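Local atomic coordinates of ribose ABC transporter, substrate binding protein (Conexibacter woesei, PDB entry 4KQ9), a protein that probably binds a carbohydrate, possibly ribose, as the extracytoplasmic substrate-binding component of an ABC uptake transporter. Residues Val133-Gly138 with Glu154-Arg159; Gly66-Pro71 with Asp256-Tyr261; Asn183-His188 with Arg212-Gly217; Gly229-Val234 with Ala240-Gln245. The protein carries 1 engineered substitution. One frame throughout, in Å; residues are numbered along the deposited sequence.

Contact 1 (Val133-Gly138 with Glu154-Arg159); sequences VAMVNG and EVFEER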
# COMPACT_ATOMS: atom_id res chain seq x y z
N VAL A 133 1.65 14.56 19.13
CA VAL A 133 1.97 13.98 17.80
C VAL A 133 1.63 15.01 16.71
O VAL A 133 0.71 15.82 16.88
CB VAL A 133 1.21 12.68 17.56
CG1 VAL A 133 -0.29 12.94 17.50
CG2 VAL A 133 1.61 12.02 16.23
N ALA A 134 2.35 14.96 15.59
CA ALA A 134 1.99 15.65 14.40
C ALA A 134 1.87 14.66 13.26
O ALA A 134 2.47 13.56 13.27
CB ALA A 134 3.03 16.69 14.05
N MSE A 135 1.08 15.06 12.28
CA MSE A 135 0.78 14.21 11.14
C MSE A 135 1.18 14.93 9.91
O MSE A 135 0.75 16.09 9.69
CB MSE A 135 -0.74 13.86 11.17
CG MSE A 135 -1.04 12.96 12.35
SE MSE A 135 -3.00 12.49 12.30
CE MSE A 135 -3.08 11.51 10.56
N VAL A 136 1.99 14.27 9.11
CA VAL A 136 2.39 14.75 7.79
C VAL A 136 1.80 13.81 6.75
O VAL A 136 2.37 12.73 6.43
CB VAL A 136 3.93 14.87 7.66
CG1 VAL A 136 4.39 15.24 6.22
CG2 VAL A 136 4.49 15.90 8.67
N ASN A 137 0.68 14.23 6.22
CA ASN A 137 -0.10 13.42 5.31
C ASN A 137 0.40 13.70 3.94
O ASN A 137 1.04 14.71 3.75
CB ASN A 137 -1.59 13.71 5.42
CG ASN A 137 -2.19 13.42 6.79
OD1 ASN A 137 -2.53 12.26 7.12
ND2 ASN A 137 -2.40 14.48 7.57
N GLY A 138 0.21 12.76 2.99
CA GLY A 138 0.59 12.97 1.58
C GLY A 138 -0.56 13.77 0.91
O GLY A 138 -1.15 14.67 1.55
N GLU A 154 -8.63 8.61 15.05
CA GLU A 154 -9.50 7.93 16.00
C GLU A 154 -8.72 7.27 17.14
O GLU A 154 -9.15 7.31 18.30
CB GLU A 154 -10.37 6.87 15.30
CG GLU A 154 -11.51 7.44 14.46
CD GLU A 154 -12.16 6.37 13.56
OE1 GLU A 154 -11.99 5.16 13.82
OE2 GLU A 154 -12.84 6.74 12.57
N VAL A 155 -7.58 6.64 16.82
CA VAL A 155 -6.75 6.05 17.84
C VAL A 155 -6.23 7.16 18.75
O VAL A 155 -6.32 7.00 19.95
CB VAL A 155 -5.61 5.20 17.29
CG1 VAL A 155 -4.65 4.77 18.37
CG2 VAL A 155 -6.16 3.96 16.60
N PHE A 156 -5.73 8.29 18.19
CA PHE A 156 -5.13 9.29 19.05
C PHE A 156 -6.19 9.87 20.04
O PHE A 156 -5.91 10.10 21.23
CB PHE A 156 -4.44 10.41 18.20
CG PHE A 156 -3.21 9.93 17.42
CD1 PHE A 156 -2.27 9.11 18.01
CD2 PHE A 156 -3.04 10.29 16.11
CE1 PHE A 156 -1.15 8.67 17.32
CE2 PHE A 156 -1.92 9.87 15.39
CZ PHE A 156 -0.98 9.07 15.99
N GLU A 157 -7.39 10.12 19.53
CA GLU A 157 -8.53 10.54 20.36
C GLU A 157 -8.78 9.56 21.51
O GLU A 157 -8.73 9.95 22.66
CB GLU A 157 -9.80 10.62 19.56
CG GLU A 157 -10.97 11.09 20.42
CD GLU A 157 -11.81 12.17 19.75
OE1 GLU A 157 -11.85 12.19 18.49
OE2 GLU A 157 -12.42 13.00 20.47
N GLU A 158 -9.00 8.31 21.17
CA GLU A 158 -9.29 7.27 22.11
C GLU A 158 -8.19 7.10 23.17
O GLU A 158 -8.49 6.76 24.32
CB GLU A 158 -9.46 5.93 21.37
CG GLU A 158 -10.02 4.83 22.23
N ARG A 159 -6.93 7.36 22.80
CA ARG A 159 -5.83 7.19 23.76
C ARG A 159 -5.38 8.44 24.46
O ARG A 159 -4.42 8.36 25.25
CB ARG A 159 -4.66 6.51 23.09
CG ARG A 159 -5.05 5.19 22.45
CD ARG A 159 -5.12 4.11 23.49
NE ARG A 159 -3.85 3.94 24.17
CZ ARG A 159 -2.89 3.11 23.80
NH1 ARG A 159 -2.99 2.32 22.75
NH2 ARG A 159 -1.80 3.06 24.52

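Contact 2 (Gly66-Pro71 with Asp256-Tyr261); sequences GLIVSP and DVMADY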
# COMPACT_ATOMS: atom_id res chain seq x y z
N GLY A 66 -9.75 -13.96 -17.65
CA GLY A 66 -9.74 -13.05 -16.49
C GLY A 66 -8.80 -11.87 -16.64
O GLY A 66 -7.83 -11.95 -17.40
N LEU A 67 -9.16 -10.76 -16.01
CA LEU A 67 -8.38 -9.54 -15.95
C LEU A 67 -8.15 -9.14 -14.50
O LEU A 67 -9.12 -9.00 -13.75
CB LEU A 67 -9.14 -8.41 -16.61
CG LEU A 67 -8.51 -7.01 -16.75
CD1 LEU A 67 -7.17 -7.01 -17.47
CD2 LEU A 67 -9.45 -6.07 -17.48
N ILE A 68 -6.90 -8.90 -14.14
CA ILE A 68 -6.52 -8.28 -12.87
C ILE A 68 -5.95 -6.87 -13.22
O ILE A 68 -5.22 -6.73 -14.19
CB ILE A 68 -5.50 -9.15 -12.15
CG1 ILE A 68 -6.01 -10.59 -12.06
CG2 ILE A 68 -5.06 -8.51 -10.81
CD1 ILE A 68 -5.02 -11.55 -11.48
N VAL A 69 -6.34 -5.85 -12.45
CA VAL A 69 -5.94 -4.49 -12.71
C VAL A 69 -5.47 -3.83 -11.45
O VAL A 69 -6.23 -3.75 -10.49
CB VAL A 69 -7.10 -3.62 -13.24
CG1 VAL A 69 -6.57 -2.25 -13.61
CG2 VAL A 69 -7.80 -4.27 -14.44
N SER A 70 -4.24 -3.30 -11.45
CA SER A 70 -3.84 -2.25 -10.47
C SER A 70 -3.99 -0.88 -11.15
O SER A 70 -3.21 -0.55 -12.05
CB SER A 70 -2.40 -2.44 -10.00
OG SER A 70 -2.21 -3.72 -9.38
N PRO A 71 -5.01 -0.09 -10.78
CA PRO A 71 -5.35 1.11 -11.56
C PRO A 71 -4.49 2.32 -11.23
O PRO A 71 -4.36 2.70 -10.07
CB PRO A 71 -6.79 1.39 -11.17
CG PRO A 71 -6.91 0.85 -9.80
CD PRO A 71 -5.94 -0.28 -9.65
N ASP A 256 -4.53 -16.65 -6.91
CA ASP A 256 -5.29 -17.70 -6.27
C ASP A 256 -6.82 -17.45 -6.29
O ASP A 256 -7.55 -18.32 -6.53
CB ASP A 256 -4.80 -17.99 -4.89
CG ASP A 256 -3.65 -19.00 -4.87
OD1 ASP A 256 -3.46 -19.79 -5.82
OD2 ASP A 256 -2.94 -18.94 -3.90
N VAL A 257 -7.22 -16.23 -6.01
CA VAL A 257 -8.61 -15.85 -6.11
C VAL A 257 -9.16 -16.08 -7.53
O VAL A 257 -10.13 -16.72 -7.73
CB VAL A 257 -8.81 -14.41 -5.64
CG1 VAL A 257 -10.23 -14.00 -5.86
CG2 VAL A 257 -8.48 -14.34 -4.17
N MSE A 258 -8.48 -15.56 -8.50
CA MSE A 258 -8.89 -15.76 -9.86
C MSE A 258 -8.87 -17.20 -10.25
O MSE A 258 -9.85 -17.68 -10.83
CB MSE A 258 -8.01 -14.97 -10.81
CG MSE A 258 -8.37 -15.14 -12.28
SE MSE A 258 -10.10 -14.23 -12.64
CE MSE A 258 -9.45 -12.42 -12.70
N ALA A 259 -7.81 -17.94 -9.95
CA ALA A 259 -7.79 -19.36 -10.36
C ALA A 259 -8.87 -20.21 -9.65
O ALA A 259 -9.52 -21.06 -10.30
CB ALA A 259 -6.42 -19.97 -10.20
N ASP A 260 -9.17 -19.94 -8.39
CA ASP A 260 -10.21 -20.67 -7.72
C ASP A 260 -11.57 -20.34 -8.36
O ASP A 260 -12.42 -21.25 -8.49
CB ASP A 260 -10.32 -20.37 -6.22
CG ASP A 260 -9.17 -20.95 -5.38
OD1 ASP A 260 -8.42 -21.83 -5.85
OD2 ASP A 260 -9.03 -20.50 -4.21
N TYR A 261 -11.82 -19.08 -8.67
CA TYR A 261 -13.07 -18.72 -9.35
C TYR A 261 -13.19 -19.41 -10.74
O TYR A 261 -14.27 -19.96 -11.08
CB TYR A 261 -13.19 -17.24 -9.53
CG TYR A 261 -14.40 -16.78 -10.28
CD1 TYR A 261 -15.63 -16.90 -9.72
CD2 TYR A 261 -14.30 -16.17 -11.55
CE1 TYR A 261 -16.76 -16.49 -10.37
CE2 TYR A 261 -15.45 -15.77 -12.24
CZ TYR A 261 -16.68 -15.93 -11.61
OH TYR A 261 -17.88 -15.50 -12.14

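Contact 3 (Asn183-His188 with Arg212-Gly217); sequences NILTRH and RNIAPG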
# COMPACT_ATOMS: atom_id res chain seq x y z
N ASN A 183 9.05 22.90 9.29
CA ASN A 183 8.05 23.92 9.72
C ASN A 183 7.35 23.51 10.97
O ASN A 183 7.19 24.35 11.87
CB ASN A 183 7.07 24.20 8.63
CG ASN A 183 7.72 24.90 7.44
OD1 ASN A 183 8.83 25.40 7.55
ND2 ASN A 183 7.05 24.92 6.32
N ILE A 184 6.94 22.24 11.05
CA ILE A 184 6.34 21.74 12.26
C ILE A 184 7.24 21.99 13.45
O ILE A 184 6.79 22.40 14.50
CB ILE A 184 5.98 20.21 12.16
CG1 ILE A 184 4.74 20.02 11.34
CG2 ILE A 184 5.77 19.60 13.56
CD1 ILE A 184 4.55 18.58 10.79
N LEU A 185 8.50 21.67 13.30
CA LEU A 185 9.41 21.76 14.45
C LEU A 185 9.66 23.22 14.83
O LEU A 185 10.01 23.48 15.95
CB LEU A 185 10.74 21.06 14.14
CG LEU A 185 10.64 19.52 14.00
CD1 LEU A 185 11.89 18.92 13.37
CD2 LEU A 185 10.32 18.89 15.37
N THR A 186 9.50 24.17 13.90
CA THR A 186 9.67 25.57 14.28
C THR A 186 8.52 26.04 15.19
O THR A 186 8.67 26.98 15.92
CB THR A 186 9.79 26.51 13.10
OG1 THR A 186 8.53 26.63 12.40
CG2 THR A 186 10.97 26.11 12.15
N ARG A 187 7.36 25.41 15.03
CA ARG A 187 6.13 25.74 15.75
C ARG A 187 5.98 24.86 16.98
O ARG A 187 5.44 25.30 17.99
CB ARG A 187 4.92 25.46 14.90
CG ARG A 187 4.86 26.11 13.55
CD ARG A 187 3.47 26.00 12.92
NE ARG A 187 3.23 24.72 12.29
CZ ARG A 187 3.40 24.46 11.00
NH1 ARG A 187 3.77 25.39 10.09
NH2 ARG A 187 3.18 23.23 10.57
N HIS A 188 6.39 23.59 16.90
CA HIS A 188 6.19 22.68 18.03
C HIS A 188 7.40 21.81 18.25
O HIS A 188 7.41 20.61 17.93
CB HIS A 188 5.00 21.78 17.75
CG HIS A 188 3.75 22.49 17.39
ND1 HIS A 188 2.95 23.12 18.32
CD2 HIS A 188 3.13 22.64 16.20
CE1 HIS A 188 1.91 23.67 17.71
NE2 HIS A 188 1.99 23.37 16.42
N ARG A 212 18.24 19.85 12.91
CA ARG A 212 17.98 20.60 14.14
C ARG A 212 18.77 20.11 15.28
O ARG A 212 18.58 20.51 16.43
CB ARG A 212 16.52 20.54 14.51
CG ARG A 212 15.67 21.42 13.63
CD ARG A 212 14.25 21.54 14.19
NE ARG A 212 14.12 22.34 15.42
CZ ARG A 212 13.73 23.62 15.47
NH1 ARG A 212 13.50 24.30 14.36
NH2 ARG A 212 13.60 24.23 16.63
N ASN A 213 19.65 19.16 14.99
CA ASN A 213 20.44 18.53 15.99
C ASN A 213 19.70 17.88 17.08
O ASN A 213 20.19 17.81 18.19
CB ASN A 213 21.50 19.51 16.49
CG ASN A 213 22.72 19.40 15.63
OD1 ASN A 213 22.83 20.05 14.57
ND2 ASN A 213 23.58 18.47 15.99
N ILE A 214 18.52 17.34 16.75
CA ILE A 214 17.76 16.53 17.69
C ILE A 214 18.26 15.07 17.63
O ILE A 214 18.53 14.53 16.56
CB ILE A 214 16.25 16.58 17.36
CG1 ILE A 214 15.70 17.99 17.56
CG2 ILE A 214 15.45 15.62 18.26
CD1 ILE A 214 14.37 18.20 16.86
N ALA A 215 18.40 14.46 18.79
CA ALA A 215 19.01 13.15 18.91
C ALA A 215 18.12 12.09 18.23
O ALA A 215 16.92 12.12 18.37
CB ALA A 215 19.22 12.80 20.38
N PRO A 216 18.73 11.16 17.49
CA PRO A 216 17.96 10.13 16.76
C PRO A 216 17.09 9.31 17.68
O PRO A 216 17.56 8.82 18.71
CB PRO A 216 19.04 9.25 16.13
CG PRO A 216 20.27 9.50 16.96
CD PRO A 216 20.18 10.96 17.34
N GLY A 217 15.82 9.19 17.34
CA GLY A 217 14.87 8.45 18.14
C GLY A 217 14.26 9.24 19.28
O GLY A 217 13.41 8.75 19.96

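Contact 4 (Gly229-Val234 with Ala240-Gln245); sequences GALAAV and ALTVSQ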
# COMPACT_ATOMS: atom_id res chain seq x y z
N GLY A 229 15.26 2.19 2.28
CA GLY A 229 15.81 3.25 3.19
C GLY A 229 15.15 3.25 4.55
O GLY A 229 15.76 3.55 5.57
N ALA A 230 13.86 2.91 4.55
CA ALA A 230 13.10 2.77 5.77
C ALA A 230 13.55 1.60 6.62
O ALA A 230 13.66 1.72 7.79
CB ALA A 230 11.62 2.64 5.47
N LEU A 231 13.83 0.48 6.03
CA LEU A 231 14.29 -0.64 6.81
C LEU A 231 15.63 -0.28 7.45
O LEU A 231 15.83 -0.54 8.61
CB LEU A 231 14.41 -1.81 5.90
CG LEU A 231 13.09 -2.37 5.38
CD1 LEU A 231 13.38 -3.34 4.23
CD2 LEU A 231 12.26 -2.97 6.48
N ALA A 232 16.51 0.40 6.72
CA ALA A 232 17.80 0.81 7.29
C ALA A 232 17.63 1.83 8.42
O ALA A 232 18.22 1.74 9.50
CB ALA A 232 18.63 1.36 6.18
N ALA A 233 16.75 2.77 8.21
CA ALA A 233 16.46 3.77 9.28
C ALA A 233 15.86 3.16 10.54
O ALA A 233 16.20 3.53 11.68
CB ALA A 233 15.61 4.92 8.72
N VAL A 234 14.97 2.18 10.35
CA VAL A 234 14.40 1.49 11.46
C VAL A 234 15.51 0.71 12.18
O VAL A 234 15.54 0.76 13.39
CB VAL A 234 13.27 0.54 11.05
CG1 VAL A 234 12.85 -0.30 12.25
CG2 VAL A 234 12.05 1.36 10.64
N ALA A 240 11.10 4.77 13.89
CA ALA A 240 10.60 3.79 14.89
C ALA A 240 9.87 2.62 14.27
O ALA A 240 9.95 1.51 14.80
CB ALA A 240 9.70 4.46 15.92
N LEU A 241 9.05 2.87 13.25
CA LEU A 241 8.16 1.83 12.69
C LEU A 241 7.92 2.09 11.22
O LEU A 241 7.71 3.26 10.80
CB LEU A 241 6.81 1.86 13.38
CG LEU A 241 5.66 0.91 12.98
CD1 LEU A 241 5.94 -0.38 13.67
CD2 LEU A 241 4.27 1.35 13.49
N THR A 242 7.93 1.04 10.44
CA THR A 242 7.32 1.12 9.12
C THR A 242 6.40 -0.08 8.92
O THR A 242 6.49 -1.09 9.66
CB THR A 242 8.41 1.19 8.04
OG1 THR A 242 7.82 1.42 6.76
CG2 THR A 242 9.24 -0.08 7.98
N VAL A 243 5.55 -0.02 7.90
CA VAL A 243 4.60 -1.09 7.67
C VAL A 243 4.77 -1.58 6.22
O VAL A 243 4.74 -0.76 5.28
CB VAL A 243 3.16 -0.65 7.93
CG1 VAL A 243 2.14 -1.83 7.78
CG2 VAL A 243 3.06 -0.12 9.34
N SER A 244 4.94 -2.90 6.04
CA SER A 244 4.90 -3.52 4.67
C SER A 244 3.48 -3.87 4.25
O SER A 244 2.71 -4.39 5.07
CB SER A 244 5.73 -4.75 4.64
OG SER A 244 5.51 -5.42 3.44
N GLN A 245 3.13 -3.54 3.00
CA GLN A 245 1.87 -3.93 2.42
C GLN A 245 1.99 -5.24 1.68
O GLN A 245 1.08 -5.59 0.99
CB GLN A 245 1.45 -2.87 1.44
CG GLN A 245 1.10 -1.56 2.12
CD GLN A 245 0.49 -0.59 1.11
OE1 GLN A 245 1.09 0.42 0.78
NE2 GLN A 245 -0.66 -0.94 0.57

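Contact 1 (Val133-Gly138 with Glu154-Arg159)
Within the beta-alpha-beta unit made by strand 132-136, helix 143-159 and strand 162-167, Phe156 of the helix is laid against Val133 and Met135 of the first strand. Val133 reaches the ring from above: its CG1 stands 4.0 Å from the centroid of the Phe156 ring and only 7° off the ring normal, a CH-pi contact over the middle of the face. With CG1 held between the backbone N and the carbonyl carbon (chi1 65°), the other methyl of Val133 is carried toward the far end of the ring, where CG2 meets Phe156 CZ at 3.9 Å. Met135, a selenomethionine, takes a different side. Its SE lies near the ring plane, 4.2 Å from Phe156 CE2, giving an edge-on Met-aromatic contact. One flat ring thus serves two strand residues, one at its face and one at its rim. An alanine at Phe156 would lose both contacts and is likely to open a gap between helix and strand beneath Val133 CG1 and Met135 SE. Phe156 also touches Ile163 of strand 162-167, which pairs with strand 132-136, and Ala120 of helix 112-126, placing the ring in the buried layer between the sheet and its covering helices.

Contact 2 (Gly66-Pro71 with Asp256-Tyr261)
Met258 of helix 247-264 meets strand 66-69 with the end of its side chain, mostly against backbone atoms. The helix segment runs nearly antiparallel to the strand, at 162°, with 9.9 Å between their axes. Against the backbone of Gly66 and Leu67, Met258, a selenomethionine, brings SE to 4.0 Å from Gly66 CA, while its terminal CE rests 3.6 Å from Leu67 O and 3.7 Å from Leu67 N. These are van der Waals contacts of the selenium and its methyl with the backbone on both sides of Leu67 CA, possible because Gly66 has no side chain: a CB there would run into the selenium. Between side chains the contact is apolar, Ile68 CG1 meeting Met258 CE at 3.9 Å. CG of Met258 lies opposite its backbone N (chi1 179°), and the chain then bends at chi2 and chi3, turning CE along the strand to touch Gly66, Leu67 and Ile68. Helix 247-264, from late in the chain, thus packs on the six-stranded parallel sheet of the periplasmic-binding-protein fold. Met258 also touches Val10 and Ile92 on the flanking strands 9-15 and 91-94, and Asp256 and Asp260 form salt bridges to Arg36.

Contact 3 (Asn183-His188 with Arg212-Gly217)
Leu185, near the C-terminal end of helix 174-187, overlaps the aliphatic part of Arg212, and the two chains lie alongside, pointing opposite ways. Arg212 CD is the atom most closely embraced, lying 3.5 Å from Leu185 CB and 3.6 Å from Leu185 CD1. Beyond it the arginine chain bends at chi3 (71°), which brings the guanidinium over the helix backbone: Leu185 O lies 3.6 Å above the guanidinium plane of Arg212, displaced toward its rim. Thr186 adds a smaller contact, its CG2 standing 3.8 Å from Arg212 NH1, the threonine methyl coming in roughly perpendicular to the arginine chain. The hydroxyl of Thr186 is turned elsewhere and donates from OG1 to Asn183 O at 2.7 Å, arriving at a C=O...donor angle of 131°; this bond probably helps hold the rotation that turns CG2 toward the arginine. Farther along, the end of Leu185 faces Ile214, with CD1 to CD1 at 4.3 Å. Both residues also touch Ile209, so that helix 199-211 completes the apolar patch beneath the exposed arginine. At the end of that helix Asn213, with positive phi, forms a Schellman motif that turns the chain from Arg212 toward Ile214. The contact thus ties the end of helix 174-187 to the loop between helix 199-211 and strand 220-222, at the edge of the domain built on the four-stranded parallel sheet. Chemically the contact is mixed. Hydrophobic packing of CD on leucine supports a charged group whose face meets a carbonyl oxygen, an approach that may be favourable electrostatically but lacks hydrogen-bond direction.

Contact 4 (Gly229-Val234 with Ala240-Gln245)
Ala230 begins the contact by facing Thr242, its CB 4.2 Å from Thr242 OG1. The setting is a helix-to-strand connection in a type I periplasmic binding protein fold: helix 228-236 turns back through a short loop into strand 241-244, which leads in turn toward helix 247-264. The axes of the two segments approach to 8.5 Å, with 144° between their N-to-C directions, and the small Ala230 allows its CA to come within 6.9 Å of Thr242 CA. Next in sequence, Leu231 sets off along the flank of the helix and reaches the strand with one branch, CD2 lying 4.4 Å from Thr242 CG2, a loose apolar touch; it also packs on Ile279 of the paired strand 277-280 and on Ile284 and Met288 of helix 284-289. One turn after Ala230, Val234 sits where the two segments are close to the loop that joins them, with its CA 5.6 Å from Ala240 CA. Its two methyls divide the work. CG1 approaches the backbone at Ala240 O, and CG2 lies over the peptide between Leu241 and Thr242, 4.2 Å from Leu241 C. Thr242 thus presents two chemically distinct ends to the helix. Its OG1 stands anti to its own N (chi1 -173°), beside Ala230, and is hydrogen-bonded to Asp199 OD1 and Ala226 N, so the buried hydroxyl is satisfied from outside the contact. That same torsion places the methyl on the side of Val234, where Thr242 CG2 meets Val234 CG2 at 4.1 Å.

Overall arrangement
Contacts 1, 2 and 4 are buried and set a helix on a strand, whereas contact 3 lies toward the surface, farthest from the centre of the chain, and joins a helix end to a loop. Contact 2 belongs to the six-stranded sheet, on the opposite side of that centre from contacts 1, 3 and 4, though strand 241-244 of contact 4 leads on to helix 247-264 of contact 2. Contacts 1 and 3 touch directly: Val136 and Ala134 pack on Ile184. Chemistry follows place: an aromatic ring fills contact 1, a selenomethionine contact 2, and alanine, valine and leucine methyls around a threonine contact 4, while only contact 3 engages a charged side chain.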